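Local structure of EtuB protein (3IO0) at the interface of chains A and B. The protein forms trimers of tandem bacterial microcompartment domains that build the protein shell of a microcompartment associated with ethanol utilisation. Coordinates in Å, arbitrary orientation; residue numbers count along the deposited sequence, not the author numbering. Chains: chain A/B, EtuB protein.

The interface of chains A and B. Residues chain A 154-155, 175, 177-180, 189; chain B 31, 71, 85.
The ring of B:Phe85 turns one face to chain A, and three apolar groups sit on that same side, each above a different part of the rim. The methyl CB of A:Ala154 lies over the CD1 side, 3.6 Å from CD1 of B:Phe85. Above the far end, A:Ile189 crosses the ring at about a right angle, with its CD1 methyl 3.8 Å from CZ of B:Phe85. More loosely, CD of A:Pro178 stands over the CD2 side. Chi1 of 179° puts CG of B:Phe85 anti to the backbone N, and chi2 of 67° turns the ring face towards chain A. A:Tyr175 takes part at its tip rather than through a face: its phenol OH is 3.8 Å from the CD2 methyl of B:Leu31.

The second flat group, the carboxylate of B:Glu71, has CD of A:Pro178 above one face and A:Ser177 at its edge. OE1 accepts from the A:Ser177 hydroxyl OG at 2.7 Å through its syn lone pair, and weakly from the backbone N of A:Thr179 at 2.9 Å. Extension of B:Glu71 beyond CG delivers the carboxylate head-on into the loop of chain A, while the side chains of B:Glu71 and A:Thr179 run past each other in opposite directions, CB beside CB.

A:Asn180 supplies the second shell. Its OD1 accepts from N of A:Ser177 at 3.0 Å, nearly straight (171° at H) but from above the carbonyl plane. Its ND2 donates within its own amide plane to the carbonyl O of A:Tyr175, meeting that carbonyl from above its plane, and its N donates to OG of A:Ser177 at 3.3 Å. This network probably fixes the loop and directs the hydroxyl towards B:Glu71.

In the fold, strand 171-176 and its following loop, the start of helix 154-167 and strand 189-195, in the second BMC domain of chain A, meet the end of strand 66-71 and the start of strand 84-90 in the first of chain B, plus the B:Leu31 loop, at a subunit boundary of the trimer.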
loop_
_atom_site.group_PDB
_atom_site.type_symbol
_atom_site.label_atom_id
_atom_site.label_comp_id
_atom_site.label_asym_id
_atom_site.label_seq_id
_atom_site.Cartn_x
_atom_site.Cartn_y
_atom_site.Cartn_z
ATOM N N ALA A 154 -9.130 -10.771 -2.848
ATOM C CA ALA A 154 -9.478 -11.326 -1.538
ATOM C C ALA A 154 -10.617 -12.352 -1.568
ATOM O O ALA A 154 -10.628 -13.287 -0.770
ATOM C CB ALA A 154 -9.788 -10.206 -0.561
ATOM N N GLY A 155 -11.561 -12.188 -2.485
ATOM C CA GLY A 155 -12.704 -13.082 -2.533
ATOM C C GLY A 155 -12.306 -14.542 -2.668
ATOM O O GLY A 155 -12.832 -15.419 -1.966
ATOM N N TYR A 175 -6.531 -15.101 11.072
ATOM C CA TYR A 175 -7.407 -14.630 9.997
ATOM C C TYR A 175 -6.988 -13.227 9.592
ATOM O O TYR A 175 -6.974 -12.322 10.419
ATOM C CB TYR A 175 -8.882 -14.665 10.400
ATOM C CG TYR A 175 -9.786 -13.941 9.431
ATOM C CD1 TYR A 175 -10.355 -14.601 8.341
ATOM C CD2 TYR A 175 -10.066 -12.594 9.597
ATOM C CE1 TYR A 175 -11.189 -13.937 7.439
ATOM C CE2 TYR A 175 -10.888 -11.918 8.709
ATOM C CZ TYR A 175 -11.455 -12.592 7.633
ATOM O OH TYR A 175 -12.272 -11.892 6.761
ATOM N N SER A 177 -7.457 -10.099 6.693
ATOM C CA SER A 177 -8.207 -9.515 5.590
ATOM C C SER A 177 -7.494 -8.228 5.161
ATOM O O SER A 177 -6.524 -7.820 5.816
ATOM C CB SER A 177 -9.620 -9.216 6.055
ATOM O OG SER A 177 -9.593 -8.214 7.045
ATOM N N PRO A 178 -7.960 -7.573 4.076
ATOM C CA PRO A 178 -7.221 -6.421 3.548
ATOM C C PRO A 178 -6.968 -5.300 4.539
ATOM O O PRO A 178 -6.027 -4.539 4.364
ATOM C CB PRO A 178 -8.130 -5.905 2.438
ATOM C CG PRO A 178 -8.847 -7.101 1.986
ATOM C CD PRO A 178 -9.155 -7.842 3.260
ATOM N N THR A 179 -7.768 -5.221 5.588
ATOM C CA THR A 179 -7.816 -4.016 6.389
ATOM C C THR A 179 -8.033 -4.259 7.888
ATOM O O THR A 179 -8.032 -3.313 8.671
ATOM C CB THR A 179 -8.836 -3.054 5.737
ATOM O OG1 THR A 179 -8.113 -2.111 4.944
ATOM C CG2 THR A 179 -9.795 -2.343 6.743
ATOM N N ASN A 180 -8.179 -5.523 8.291
ATOM C CA ASN A 180 -8.306 -5.852 9.711
ATOM C C ASN A 180 -7.004 -5.688 10.494
ATOM O O ASN A 180 -6.955 -5.985 11.675
ATOM C CB ASN A 180 -8.919 -7.244 9.926
ATOM C CG ASN A 180 -7.943 -8.389 9.663
ATOM O OD1 ASN A 180 -6.897 -8.233 9.033
ATOM N ND2 ASN A 180 -8.310 -9.563 10.141
ATOM N N ILE A 189 -7.384 -12.544 1.219
ATOM C CA ILE A 189 -7.758 -13.157 2.500
ATOM C C ILE A 189 -6.688 -14.190 2.847
ATOM O O ILE A 189 -6.393 -15.075 2.046
ATOM C CB ILE A 189 -9.167 -13.806 2.475
ATOM C CG1 ILE A 189 -10.254 -12.731 2.431
ATOM C CG2 ILE A 189 -9.368 -14.727 3.673
ATOM C CD1 ILE A 189 -10.436 -11.975 3.723
ATOM N N LEU B 31 -16.212 -12.408 10.532
ATOM C CA LEU B 31 -17.233 -11.702 9.767
ATOM C C LEU B 31 -18.363 -11.430 10.737
ATOM O O LEU B 31 -18.297 -11.848 11.891
ATOM C CB LEU B 31 -17.699 -12.555 8.600
ATOM C CG LEU B 31 -16.534 -13.032 7.735
ATOM C CD1 LEU B 31 -16.920 -14.265 6.976
ATOM C CD2 LEU B 31 -16.049 -11.950 6.791
ATOM N N GLU B 71 -14.063 -3.586 3.053
ATOM C CA GLU B 71 -12.647 -3.243 3.221
ATOM C C GLU B 71 -11.986 -2.818 1.908
ATOM O O GLU B 71 -12.370 -3.281 0.825
ATOM C CB GLU B 71 -11.891 -4.410 3.835
ATOM C CG GLU B 71 -12.601 -5.023 5.027
ATOM C CD GLU B 71 -11.803 -6.109 5.723
ATOM O OE1 GLU B 71 -10.554 -6.044 5.724
ATOM O OE2 GLU B 71 -12.432 -7.033 6.280
ATOM N N PHE B 85 -13.384 -5.016 -1.323
ATOM C CA PHE B 85 -13.795 -6.288 -0.732
ATOM C C PHE B 85 -15.061 -6.125 0.100
ATOM O O PHE B 85 -15.031 -5.593 1.214
ATOM C CB PHE B 85 -12.668 -6.882 0.102
ATOM C CG PHE B 85 -13.016 -8.183 0.779
ATOM C CD1 PHE B 85 -13.242 -9.338 0.035
ATOM C CD2 PHE B 85 -13.078 -8.261 2.168
ATOM C CE1 PHE B 85 -13.548 -10.556 0.665
ATOM C CE2 PHE B 85 -13.386 -9.459 2.802
ATOM C CZ PHE B 85 -13.619 -10.615 2.045
#